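Local coordinates for Thiol:disulfide interchange protein (Klebsiella pneumoniae, PDB 6DXN), which probably catalyses thiol-disulfide exchange in the periplasm, as a thioredoxin-fold oxidoreductase of the DsbA subfamily, at residues Val26-Phe31 against Ser154-Gly159; Tyr161-Ala166 against Asn182-Leu187. All coordinates share one frame; numbering follows the deposited sequence.

Contact 1: residues Val26-Phe31 against Ser154-Gly159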
# COMPACT_ATOMS: atom_id res chain seq x y z
N VAL A 26 -5.61 0.03 5.27
CA VAL A 26 -5.14 0.18 3.90
C VAL A 26 -4.10 1.31 3.86
O VAL A 26 -4.24 2.34 4.55
CB VAL A 26 -6.32 0.41 2.92
CG1 VAL A 26 -7.09 1.69 3.22
CG2 VAL A 26 -5.86 0.40 1.47
N GLU A 27 -3.05 1.06 3.08
CA GLU A 27 -1.96 1.99 2.80
C GLU A 27 -2.03 2.30 1.30
O GLU A 27 -1.81 1.41 0.48
CB GLU A 27 -0.60 1.39 3.17
CG GLU A 27 0.61 2.20 2.69
CD GLU A 27 1.96 1.52 2.92
OE1 GLU A 27 1.96 0.32 3.28
OE2 GLU A 27 3.00 2.18 2.73
N PHE A 28 -2.37 3.54 0.96
CA PHE A 28 -2.37 3.94 -0.43
C PHE A 28 -0.91 4.27 -0.78
O PHE A 28 -0.24 4.96 -0.03
CB PHE A 28 -3.36 5.08 -0.69
CG PHE A 28 -4.82 4.70 -0.56
CD1 PHE A 28 -5.48 4.08 -1.60
CD2 PHE A 28 -5.53 5.01 0.59
CE1 PHE A 28 -6.82 3.74 -1.49
CE2 PHE A 28 -6.87 4.67 0.70
CZ PHE A 28 -7.51 4.04 -0.34
N PHE A 29 -0.43 3.75 -1.90
CA PHE A 29 0.94 3.97 -2.25
C PHE A 29 1.11 4.04 -3.77
O PHE A 29 0.19 3.76 -4.54
CB PHE A 29 1.80 2.83 -1.68
CG PHE A 29 1.76 1.56 -2.49
CD1 PHE A 29 0.69 0.68 -2.41
CD2 PHE A 29 2.80 1.25 -3.36
CE1 PHE A 29 0.66 -0.47 -3.17
CE2 PHE A 29 2.77 0.09 -4.12
CZ PHE A 29 1.70 -0.77 -4.02
N SER A 30 2.31 4.44 -4.18
CA SER A 30 2.69 4.51 -5.56
C SER A 30 4.12 3.98 -5.68
O SER A 30 4.99 4.34 -4.88
CB SER A 30 2.57 5.91 -6.10
OG SER A 30 3.06 5.98 -7.42
N PHE A 31 4.34 3.13 -6.68
CA PHE A 31 5.67 2.61 -6.87
C PHE A 31 6.64 3.73 -7.29
O PHE A 31 7.82 3.51 -7.30
CB PHE A 31 5.68 1.46 -7.88
CG PHE A 31 5.18 0.14 -7.36
CD1 PHE A 31 5.98 -0.62 -6.53
CD2 PHE A 31 3.94 -0.36 -7.72
CE1 PHE A 31 5.55 -1.85 -6.06
CE2 PHE A 31 3.51 -1.58 -7.25
CZ PHE A 31 4.30 -2.32 -6.41
N SER A 154 -0.24 6.69 2.30
CA SER A 154 -1.33 7.18 3.12
C SER A 154 -2.04 6.00 3.80
O SER A 154 -2.55 5.13 3.13
CB SER A 154 -2.26 8.02 2.28
OG SER A 154 -3.12 8.81 3.08
N PHE A 155 -2.06 6.00 5.14
CA PHE A 155 -2.70 4.92 5.91
C PHE A 155 -4.08 5.37 6.41
O PHE A 155 -4.23 6.49 6.91
CB PHE A 155 -1.83 4.50 7.09
CG PHE A 155 -0.49 3.92 6.72
CD1 PHE A 155 0.53 4.74 6.25
CD2 PHE A 155 -0.23 2.57 6.87
CE1 PHE A 155 1.77 4.21 5.91
CE2 PHE A 155 1.01 2.04 6.55
CZ PHE A 155 2.01 2.86 6.07
N TYR A 156 -5.07 4.48 6.25
CA TYR A 156 -6.46 4.67 6.70
C TYR A 156 -6.89 3.46 7.53
O TYR A 156 -6.75 2.32 7.10
CB TYR A 156 -7.42 4.86 5.52
CG TYR A 156 -7.23 6.14 4.76
CD1 TYR A 156 -6.20 6.28 3.85
CD2 TYR A 156 -8.09 7.22 4.94
CE1 TYR A 156 -6.02 7.46 3.14
CE2 TYR A 156 -7.92 8.40 4.24
CZ TYR A 156 -6.88 8.52 3.34
OH TYR A 156 -6.69 9.68 2.64
N VAL A 157 -7.42 3.73 8.73
CA VAL A 157 -7.90 2.70 9.65
C VAL A 157 -9.44 2.80 9.72
O VAL A 157 -9.99 3.91 9.88
CB VAL A 157 -7.25 2.85 11.04
CG1 VAL A 157 -7.64 1.71 11.97
CG2 VAL A 157 -5.73 2.95 10.95
N SER A 158 -10.11 1.66 9.56
CA SER A 158 -11.60 1.53 9.64
C SER A 158 -12.30 2.53 8.71
O SER A 158 -13.48 2.87 8.91
CB SER A 158 -12.07 1.70 11.07
OG SER A 158 -11.59 0.64 11.89
N GLY A 159 -11.56 3.00 7.70
CA GLY A 159 -12.05 3.95 6.71
C GLY A 159 -12.47 5.28 7.30
O GLY A 159 -13.15 6.05 6.62

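Contact 2: residues Tyr161-Ala166 against Asn182-Leu187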
# COMPACT_ATOMS: atom_id res chain seq x y z
N TYR A 161 -10.12 6.94 10.05
CA TYR A 161 -8.97 7.63 10.64
C TYR A 161 -7.76 7.58 9.69
O TYR A 161 -7.24 6.51 9.40
CB TYR A 161 -8.63 6.99 12.00
CG TYR A 161 -9.82 6.85 12.92
CD1 TYR A 161 -10.37 7.95 13.56
CD2 TYR A 161 -10.40 5.61 13.15
CE1 TYR A 161 -11.47 7.82 14.39
CE2 TYR A 161 -11.50 5.47 13.99
CZ TYR A 161 -12.03 6.58 14.61
OH TYR A 161 -13.11 6.43 15.44
N HIS A 162 -7.35 8.77 9.23
CA HIS A 162 -6.18 8.97 8.36
C HIS A 162 -5.00 9.42 9.24
O HIS A 162 -5.05 10.47 9.88
CB HIS A 162 -6.50 9.96 7.24
CG HIS A 162 -5.30 10.40 6.47
ND1 HIS A 162 -4.72 11.64 6.64
CD2 HIS A 162 -4.54 9.74 5.56
CE1 HIS A 162 -3.67 11.74 5.86
NE2 HIS A 162 -3.54 10.59 5.18
N ILE A 163 -3.94 8.60 9.24
CA ILE A 163 -2.74 8.82 10.04
C ILE A 163 -1.92 10.01 9.52
O ILE A 163 -1.81 10.21 8.34
CB ILE A 163 -1.90 7.53 10.05
CG1 ILE A 163 -2.55 6.46 10.94
CG2 ILE A 163 -0.45 7.82 10.46
CD1 ILE A 163 -1.85 5.12 10.94
N ASN A 164 -1.38 10.79 10.46
CA ASN A 164 -0.49 11.92 10.15
C ASN A 164 0.95 11.41 10.30
O ASN A 164 1.52 11.45 11.41
CB ASN A 164 -0.76 13.15 11.01
CG ASN A 164 0.17 14.30 10.69
OD1 ASN A 164 1.07 14.17 9.86
ND2 ASN A 164 -0.04 15.44 11.34
N ASN A 165 1.51 10.96 9.18
CA ASN A 165 2.86 10.36 9.10
C ASN A 165 3.93 11.19 9.81
O ASN A 165 4.80 10.62 10.48
CB ASN A 165 3.31 10.14 7.65
CG ASN A 165 2.49 9.11 6.90
OD1 ASN A 165 1.58 8.49 7.47
ND2 ASN A 165 2.79 8.90 5.62
N ALA A 166 3.88 12.51 9.65
CA ALA A 166 4.93 13.39 10.19
C ALA A 166 4.83 13.57 11.72
O ALA A 166 5.78 14.02 12.35
CB ALA A 166 4.87 14.73 9.49
N ASN A 182 2.24 1.17 16.55
CA ASN A 182 1.55 1.43 17.82
C ASN A 182 0.30 2.28 17.55
O ASN A 182 -0.79 1.94 18.02
CB ASN A 182 2.48 2.07 18.85
CG ASN A 182 3.45 1.09 19.47
OD1 ASN A 182 3.23 -0.12 19.45
ND2 ASN A 182 4.52 1.60 20.06
N LEU A 183 0.47 3.36 16.77
CA LEU A 183 -0.64 4.26 16.40
C LEU A 183 -1.71 3.47 15.63
O LEU A 183 -2.91 3.62 15.90
CB LEU A 183 -0.13 5.44 15.57
CG LEU A 183 -1.21 6.34 14.97
CD1 LEU A 183 -2.11 6.92 16.04
CD2 LEU A 183 -0.59 7.46 14.16
N VAL A 184 -1.28 2.65 14.65
CA VAL A 184 -2.24 1.85 13.88
C VAL A 184 -3.10 1.02 14.85
O VAL A 184 -4.33 1.02 14.77
CB VAL A 184 -1.54 0.96 12.83
CG1 VAL A 184 -2.40 -0.23 12.39
CG2 VAL A 184 -1.11 1.76 11.61
N LEU A 185 -2.43 0.34 15.79
CA LEU A 185 -3.15 -0.51 16.74
C LEU A 185 -4.13 0.32 17.58
O LEU A 185 -5.26 -0.10 17.79
CB LEU A 185 -2.15 -1.25 17.63
CG LEU A 185 -1.45 -2.44 16.97
CD1 LEU A 185 -0.52 -3.12 17.96
CD2 LEU A 185 -2.47 -3.44 16.43
N PHE A 186 -3.66 1.49 18.04
CA PHE A 186 -4.45 2.43 18.84
C PHE A 186 -5.73 2.80 18.08
O PHE A 186 -6.78 3.02 18.69
CB PHE A 186 -3.63 3.68 19.17
CG PHE A 186 -4.41 4.80 19.83
CD1 PHE A 186 -5.11 5.72 19.08
CD2 PHE A 186 -4.43 4.92 21.22
CE1 PHE A 186 -5.83 6.74 19.69
CE2 PHE A 186 -5.13 5.95 21.83
CZ PHE A 186 -5.83 6.86 21.06
N LEU A 187 -5.64 2.84 16.75
CA LEU A 187 -6.80 3.22 15.94
C LEU A 187 -7.72 2.02 15.71
O LEU A 187 -8.93 2.19 15.67
CB LEU A 187 -6.33 3.84 14.63
CG LEU A 187 -5.73 5.24 14.76
CD1 LEU A 187 -5.22 5.74 13.42
CD2 LEU A 187 -6.74 6.21 15.35

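Contact 1: residues Val26-Phe31 against Ser154-Gly159
Val-26 to Phe-28 pair with Ser-154 to Tyr-156 in antiparallel register, the axes of strand segments 26-29 and 154-157 approaching to 4.5 Å at 157°. Val-26 with Tyr-156 and Phe-28 with Ser-154 are hydrogen-bonded pairs, giving four N-H...O bonds, the shortest from Phe-28 N to Ser-154 O at 2.7 Å. Between them, Glu-27 and Phe-155 form a non-hydrogen-bonded pair, CA to CA 4.3 Å.

On the face carrying that middle pair, Glu-27, with CG anti to the backbone N (chi1 170°) and the chain extended beyond it, runs alongside the Phe-155 side chain in the same direction. Its CG sits over one face of the ring, 3.9 Å from the centroid, as a CH-pi contact, and CD lies 3.4 Å from Phe-155 CZ. The carboxylate is nearly parallel to the ring, 20° between planes. Ile-49 of helix 45-52 and Met-180 also touch Phe-155. On the other face, Phe-28 CD2 meets Tyr-156 CD1 at 3.6 Å, the latter atom lying near the plane of the phenylalanine ring, and the two rings are almost perpendicular. Beside them Val-26 CG1 touches Tyr-156 CB.

Strand 25-29 also bonds to strand 60-63, and Glu-27 lies near Cys-33 and Cys-36 without touching them. A central strand leading to a CxxC helix, flanked by an antiparallel strand that follows Pro-153, is the core of the thioredoxin fold.

Contact 2: residues Tyr161-Ala166 against Asn182-Leu187
Tyr-161 and Ile-163 pack against Leu-183, Val-184 and Leu-187 where strand 161-163 runs almost exactly antiparallel to helix 182-187, at 174°, with the axes 10.2 Å apart. This separation is bridged by carbon-to-carbon contacts between side chains. Ile-163 is the main one from the strand. With CG1 anti to its own carbonyl carbon (chi1 -74°) and the chain extended beyond it, its branches spread over three helix residues. CG2 reaches Leu-183 CD2 at 3.7 Å, in a tip-to-tip approach, and the same methyl also lies against CG1. CD1 travels farther and meets Val-184 CG2 at 3.5 Å, the two side chains crossing at about a right angle. CG1 rests against Leu-187 CD1 at 3.7 Å.

The strand, the preceding strand 154-157 and this helix make up the C-terminal beta-beta-alpha half of the thioredoxin fold, in which the last helix packs along one face of the hairpin. Met-180, one turn before Val-184, adds to the cover on Ile-163, and Phe-155 touches the same isoleucine from the neighbouring strand.

Leu-187 links both strand residues, since its CD1 also lies 3.9 Å from Tyr-161 CB. Its other methyl, CD2, is 4.0 Å from Tyr-161 CG and approaches the ring obliquely. Leu-187 N is bonded to Leu-183 O at 3.0 Å, so the helical turn holds the two leucines on the side turned to the strand. Beyond the helix segment Lys-190 makes a cation-pi contact with Tyr-161, while Phe-12 of strand 12-14 also packs on Leu-187. After the strand the chain turns away from the helix, and a weak bond from Ala-166 N to Asn-164 OD1, 3.3 Å long, spans this bend.

In the fold
From the N terminus, strand 12-14 comes first, at one edge of the sheet, and strand 25-29 lies inside it. Contact 1 then closes a largely helical excursion of 122 residues, which includes helix 34-41 and strand 60-63, by bringing strand 154-157 back beside 25-29. Contact 2 follows in series and closes a short loop of 15 residues, folding helix 173-188 over strand 161-163. The two centres lie about 11 Å apart and are joined directly: strands 154-157 and 161-163 are sheet neighbours, with Phe-155 O and Ile-163 N 3.2 Å apart. Contact 1 joins the beta-alpha-beta half to the beta-beta-alpha half, and contact 2 packs the latter together internally.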